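Local coordinates for protein glycoside Hydrolase (Bacteroides uniformis, PDB 5TA0) that probably cleaves agarose as a family 86 glycoside hydrolase, captured here as a Glu-to-Gln variant with a neoagarooligosaccharide bound, at residues S339-R342 with D343-L347; E409-K412 with F413-W417. One frame throughout, in Å; residues are numbered along the deposited sequence.

Contact 1 (S339-R342 with D343-L347); sequences SPYR and DWLRL
The first turns of helix 340-358 bring Y341 against W344 and L345, and D343 N to S339 O, just behind an N-cap made by S339. S339 OG accepts from R342 N at 3.0 Å, so the hydroxyl takes up an amide that has no earlier helical carbonyl to meet. The backbone bonds then follow in i to i+4 steps: W344 N reaches P340 O at 3.0 Å and L345 N reaches Y341 O, while R346 N to R342 O is weak. A chi1 of -179° sets the Y341 ring opposite the backbone N and carries it toward the W344 and L345 side chains, which it meets at a slant. L345 CG lies over one face of that ring, offset toward the rim, and L345 CD2 touches Y341 CZ at 3.8 Å. W344 is met at the edge of its indole, CD1 lying 4.0 Å from Y341 CE1. This helix links strands 321-326 and 364-369 in a beta-alpha-beta unit of the barrel, and on this flank Y341 and W344 also pack on L480 of strand 472-481. Round the helix, one water lies between two charged side chains: R342 NE donates to it at 2.8 Å, in the guanidinium plane, and D343 OD1, 2.8 Å from the water, may accept from it. The far ends are tied down separately, R342 NH2 by the carbonyls of K336 and Y333, D343 OD2 by W338 NE1.

Contact 2 (E409-K412 with F413-W417); sequences ELIK and FYQLW. With EDO (1,2-ethanediol), chain O.
The backbone tightens at L410-F413, F413 N bonding to L410 O at 3.1 Å from above the carbonyl plane, before Q415 N to I411 O and L416 N to K412 O settle into i to i+4 spacing. Helix 411-416 leads into strand 423-429 of the large mixed sheet, and its side chains spread over several faces. Q415 leans back across K412, its OE1 3.6 Å from K412 CG, while I411 CG2 comes against the same amide. Y77 OH takes the Q415 NE2 end. F413 is sandwiched: W417 CD1 lies over one face and O1 of a 1,2-ethanediol, probably from the crystallisation liquor, over the other. F413 CD2 in turn sits 3.3 Å above the centre of the Y414 ring. The diol O1 donates to Y414 OH at 3.0 Å, and that hydroxyl also bonds to N50 O. On the partly exposed flank the K412 chain runs extended until it bends at its last torsion (chi4 60°), which brings K412 NZ to E409 OE1 in a 2.7 Å salt bridge. The same K412 NZ donates at 2.9 Å to a water, which in turn donates a hydrogen bond to Q415 OE1 at 2.7 Å.

How the contacts relate
Contacts 1 and 2 follow each other along the chain, yet their centres lie 12 Å apart and the two segments touch directly. D343 OD2 probably accepts a hydrogen bond from E409 N at 2.9 Å, tying the first turn of helix 340-358 to E409, and L410 CD2 rests against D343 O beside it. One turn further on, L347 CD2 packs on F413 CB at 3.6 Å and L347 CD1 lies near E409 O. The glycan is closer to contact 1: the R346 side chain is about 7 Å from a bound galactose, whereas that of L410 in contact 2 is about 11 Å from one.

Contact 1 (S339-R342 with D343-L347)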
loop_
_atom_site.group_PDB
_atom_site.type_symbol
_atom_site.label_atom_id
_atom_site.label_comp_id
_atom_site.label_asym_id
_atom_site.label_seq_id
_atom_site.Cartn_x
_atom_site.Cartn_y
_atom_site.Cartn_z
ATOM N N SER A 339 -9.211 -7.765 -20.681
ATOM C CA SER A 339 -8.094 -8.021 -21.583
ATOM C C SER A 339 -6.810 -8.282 -20.829
ATOM O O SER A 339 -6.617 -7.769 -19.715
ATOM C CB SER A 339 -7.860 -6.865 -22.544
ATOM O OG SER A 339 -7.473 -5.691 -21.865
ATOM N N PRO A 340 -5.877 -9.000 -21.450
ATOM C CA PRO A 340 -4.561 -9.117 -20.863
ATOM C C PRO A 340 -3.901 -7.757 -20.655
ATOM O O PRO A 340 -3.213 -7.555 -19.636
ATOM C CB PRO A 340 -3.795 -9.954 -21.890
ATOM C CG PRO A 340 -4.858 -10.820 -22.512
ATOM C CD PRO A 340 -6.056 -9.930 -22.592
ATOM N N TYR A 341 -4.092 -6.821 -21.577
ATOM C CA TYR A 341 -3.503 -5.496 -21.443
ATOM C C TYR A 341 -4.005 -4.758 -20.196
ATOM O O TYR A 341 -3.214 -4.112 -19.461
ATOM C CB TYR A 341 -3.747 -4.648 -22.690
ATOM C CG TYR A 341 -3.129 -3.287 -22.610
ATOM C CD1 TYR A 341 -1.746 -3.125 -22.610
ATOM C CD2 TYR A 341 -3.919 -2.155 -22.517
ATOM C CE1 TYR A 341 -1.174 -1.870 -22.528
ATOM C CE2 TYR A 341 -3.358 -0.891 -22.436
ATOM C CZ TYR A 341 -1.979 -0.746 -22.445
ATOM O OH TYR A 341 -1.458 0.523 -22.364
ATOM N N ARG A 342 -5.311 -4.817 -19.937
ATOM C CA ARG A 342 -5.820 -4.149 -18.749
ATOM C C ARG A 342 -5.185 -4.738 -17.483
ATOM O O ARG A 342 -4.827 -3.987 -16.575
ATOM C CB ARG A 342 -7.333 -4.238 -18.704
ATOM C CG ARG A 342 -7.930 -3.315 -17.656
ATOM C CD ARG A 342 -9.432 -3.293 -17.688
ATOM N NE ARG A 342 -10.023 -4.549 -17.262
ATOM C CZ ARG A 342 -11.285 -4.895 -17.481
ATOM N NH1 ARG A 342 -11.720 -6.075 -17.073
ATOM N NH2 ARG A 342 -12.115 -4.086 -18.128
ATOM N N ASP A 343 -4.997 -6.049 -17.456
ATOM C CA ASP A 343 -4.276 -6.689 -16.338
ATOM C C ASP A 343 -2.828 -6.183 -16.236
ATOM O O ASP A 343 -2.346 -5.934 -15.122
ATOM C CB ASP A 343 -4.293 -8.201 -16.444
ATOM C CG ASP A 343 -5.613 -8.848 -16.067
ATOM O OD1 ASP A 343 -6.506 -8.177 -15.522
ATOM O OD2 ASP A 343 -5.739 -10.063 -16.358
ATOM N N TRP A 344 -2.124 -6.007 -17.357
ATOM C CA TRP A 344 -0.773 -5.433 -17.353
ATOM C C TRP A 344 -0.756 -4.050 -16.689
ATOM O O TRP A 344 0.119 -3.738 -15.866
ATOM C CB TRP A 344 -0.182 -5.339 -18.768
ATOM C CG TRP A 344 0.993 -4.436 -18.867
ATOM C CD1 TRP A 344 1.036 -3.199 -19.442
ATOM C CD2 TRP A 344 2.288 -4.641 -18.288
ATOM N NE1 TRP A 344 2.273 -2.643 -19.302
ATOM C CE2 TRP A 344 3.067 -3.503 -18.590
ATOM C CE3 TRP A 344 2.872 -5.681 -17.549
ATOM C CZ2 TRP A 344 4.403 -3.380 -18.196
ATOM C CZ3 TRP A 344 4.204 -5.539 -17.133
ATOM C CH2 TRP A 344 4.946 -4.399 -17.465
ATOM N N LEU A 345 -1.758 -3.230 -16.989
ATOM C CA LEU A 345 -1.835 -1.903 -16.376
ATOM C C LEU A 345 -1.858 -2.008 -14.859
ATOM O O LEU A 345 -1.195 -1.240 -14.189
ATOM C CB LEU A 345 -3.038 -1.109 -16.875
ATOM C CG LEU A 345 -3.011 -0.752 -18.373
ATOM C CD1 LEU A 345 -4.279 0.013 -18.689
ATOM C CD2 LEU A 345 -1.796 0.066 -18.774
ATOM N N ARG A 346 -2.574 -3.002 -14.356
ATOM C CA ARG A 346 -2.612 -3.237 -12.902
ATOM C C ARG A 346 -1.279 -3.808 -12.404
ATOM O O ARG A 346 -0.756 -3.370 -11.358
ATOM C CB ARG A 346 -3.757 -4.188 -12.557
ATOM C CG ARG A 346 -5.129 -3.691 -12.996
ATOM C CD ARG A 346 -6.205 -4.609 -12.445
ATOM N NE ARG A 346 -6.401 -4.336 -11.033
ATOM C CZ ARG A 346 -7.079 -3.287 -10.565
ATOM N NH1 ARG A 346 -7.163 -3.058 -9.258
ATOM N NH2 ARG A 346 -7.715 -2.459 -11.388
ATOM N N LEU A 347 -0.748 -4.774 -13.122
ATOM C CA LEU A 347 0.512 -5.438 -12.729
ATOM C C LEU A 347 1.639 -4.440 -12.515
ATOM O O LEU A 347 2.394 -4.498 -11.516
ATOM C CB LEU A 347 0.936 -6.504 -13.755
ATOM C CG LEU A 347 0.121 -7.788 -13.726
ATOM C CD1 LEU A 347 0.366 -8.578 -15.000
ATOM C CD2 LEU A 347 0.435 -8.624 -12.494
HETATM O O HOH W 1 -8.386 -6.127 -15.597
#

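Contact 2 (E409-K412 with F413-W417)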
loop_
_atom_site.group_PDB
_atom_site.type_symbol
_atom_site.label_atom_id
_atom_site.label_comp_id
_atom_site.label_asym_id
_atom_site.label_seq_id
_atom_site.Cartn_x
_atom_site.Cartn_y
_atom_site.Cartn_z
ATOM N N GLU A 409 -4.394 -12.635 -16.084
ATOM C CA GLU A 409 -2.968 -12.376 -16.112
ATOM C C GLU A 409 -2.440 -11.892 -14.762
ATOM O O GLU A 409 -1.232 -11.863 -14.575
ATOM C CB GLU A 409 -2.588 -11.390 -17.215
ATOM C CG GLU A 409 -2.981 -11.876 -18.617
ATOM C CD GLU A 409 -2.392 -13.228 -18.923
ATOM O OE1 GLU A 409 -1.164 -13.377 -18.810
ATOM O OE2 GLU A 409 -3.153 -14.197 -19.178
ATOM N N LEU A 410 -3.330 -11.574 -13.820
ATOM C CA LEU A 410 -2.844 -11.142 -12.500
ATOM C C LEU A 410 -2.107 -12.253 -11.753
ATOM O O LEU A 410 -1.300 -11.961 -10.856
ATOM C CB LEU A 410 -3.999 -10.576 -11.666
ATOM C CG LEU A 410 -4.764 -9.394 -12.283
ATOM C CD1 LEU A 410 -5.842 -8.866 -11.354
ATOM C CD2 LEU A 410 -3.851 -8.254 -12.709
ATOM N N ILE A 411 -2.293 -13.515 -12.147
ATOM C CA ILE A 411 -1.518 -14.599 -11.540
ATOM C C ILE A 411 -0.019 -14.408 -11.756
ATOM O O ILE A 411 0.802 -14.898 -10.969
ATOM C CB ILE A 411 -1.983 -15.996 -12.035
ATOM C CG1 ILE A 411 -1.455 -17.126 -11.147
ATOM C CG2 ILE A 411 -1.565 -16.278 -13.489
ATOM C CD1 ILE A 411 -1.853 -17.061 -9.687
ATOM N N LYS A 412 0.357 -13.704 -12.816
ATOM C CA LYS A 412 1.775 -13.483 -13.114
ATOM C C LYS A 412 2.491 -12.730 -11.996
ATOM O O LYS A 412 3.689 -12.914 -11.815
ATOM C CB LYS A 412 1.980 -12.780 -14.459
ATOM C CG LYS A 412 1.721 -13.699 -15.641
ATOM C CD LYS A 412 1.803 -12.963 -16.959
ATOM C CE LYS A 412 2.020 -13.898 -18.136
ATOM N NZ LYS A 412 0.974 -14.908 -18.324
ATOM N N PHE A 413 1.775 -11.890 -11.244
ATOM C CA PHE A 413 2.384 -11.249 -10.065
ATOM C C PHE A 413 2.851 -12.296 -9.043
ATOM O O PHE A 413 3.960 -12.230 -8.546
ATOM C CB PHE A 413 1.387 -10.290 -9.409
ATOM C CG PHE A 413 1.868 -9.702 -8.106
ATOM C CD1 PHE A 413 2.709 -8.606 -8.071
ATOM C CD2 PHE A 413 1.479 -10.265 -6.907
ATOM C CE1 PHE A 413 3.162 -8.103 -6.872
ATOM C CE2 PHE A 413 1.920 -9.753 -5.692
ATOM C CZ PHE A 413 2.757 -8.669 -5.685
ATOM N N TYR A 414 1.994 -13.269 -8.758
ATOM C CA TYR A 414 2.300 -14.280 -7.746
ATOM C C TYR A 414 3.332 -15.289 -8.250
ATOM O O TYR A 414 4.111 -15.818 -7.472
ATOM C CB TYR A 414 1.000 -14.928 -7.213
ATOM C CG TYR A 414 0.098 -13.850 -6.662
ATOM C CD1 TYR A 414 -0.890 -13.254 -7.443
ATOM C CD2 TYR A 414 0.308 -13.340 -5.389
ATOM C CE1 TYR A 414 -1.667 -12.211 -6.951
ATOM C CE2 TYR A 414 -0.457 -12.301 -4.869
ATOM C CZ TYR A 414 -1.444 -11.724 -5.658
ATOM O OH TYR A 414 -2.192 -10.652 -5.215
ATOM N N GLN A 415 3.366 -15.516 -9.567
ATOM C CA GLN A 415 4.407 -16.313 -10.182
ATOM C C GLN A 415 5.753 -15.597 -10.096
ATOM O O GLN A 415 6.786 -16.203 -9.756
ATOM C CB GLN A 415 4.036 -16.645 -11.642
ATOM C CG GLN A 415 2.870 -17.602 -11.717
ATOM C CD GLN A 415 2.222 -17.720 -13.075
ATOM O OE1 GLN A 415 2.259 -16.815 -13.897
ATOM N NE2 GLN A 415 1.571 -18.853 -13.284
ATOM N N LEU A 416 5.754 -14.302 -10.334
ATOM C CA LEU A 416 6.978 -13.515 -10.276
ATOM C C LEU A 416 7.590 -13.525 -8.876
ATOM O O LEU A 416 8.804 -13.659 -8.734
ATOM C CB LEU A 416 6.705 -12.080 -10.723
ATOM C CG LEU A 416 7.824 -11.052 -10.658
ATOM C CD1 LEU A 416 8.940 -11.403 -11.623
ATOM C CD2 LEU A 416 7.274 -9.670 -10.949
ATOM N N TRP A 417 6.737 -13.370 -7.862
ATOM C CA TRP A 417 7.192 -13.258 -6.468
ATOM C C TRP A 417 7.243 -14.601 -5.744
ATOM O O TRP A 417 7.489 -14.654 -4.539
ATOM C CB TRP A 417 6.290 -12.251 -5.706
ATOM C CG TRP A 417 6.585 -10.833 -6.098
ATOM C CD1 TRP A 417 6.033 -10.125 -7.160
ATOM C CD2 TRP A 417 7.524 -9.935 -5.484
ATOM N NE1 TRP A 417 6.579 -8.883 -7.225
ATOM C CE2 TRP A 417 7.497 -8.736 -6.213
ATOM C CE3 TRP A 417 8.383 -10.028 -4.382
ATOM C CZ2 TRP A 417 8.286 -7.631 -5.862
ATOM C CZ3 TRP A 417 9.145 -8.931 -4.035
ATOM C CH2 TRP A 417 9.107 -7.762 -4.765
HETATM C C1 EDO O . -2.240 -8.728 -8.191
HETATM O O1 EDO O . -1.275 -8.575 -7.194
HETATM C C2 EDO O . -1.725 -7.871 -9.321
HETATM O O2 EDO O . -2.335 -6.600 -9.116
HETATM O O HOH W 2 1.317 -17.005 -16.394
#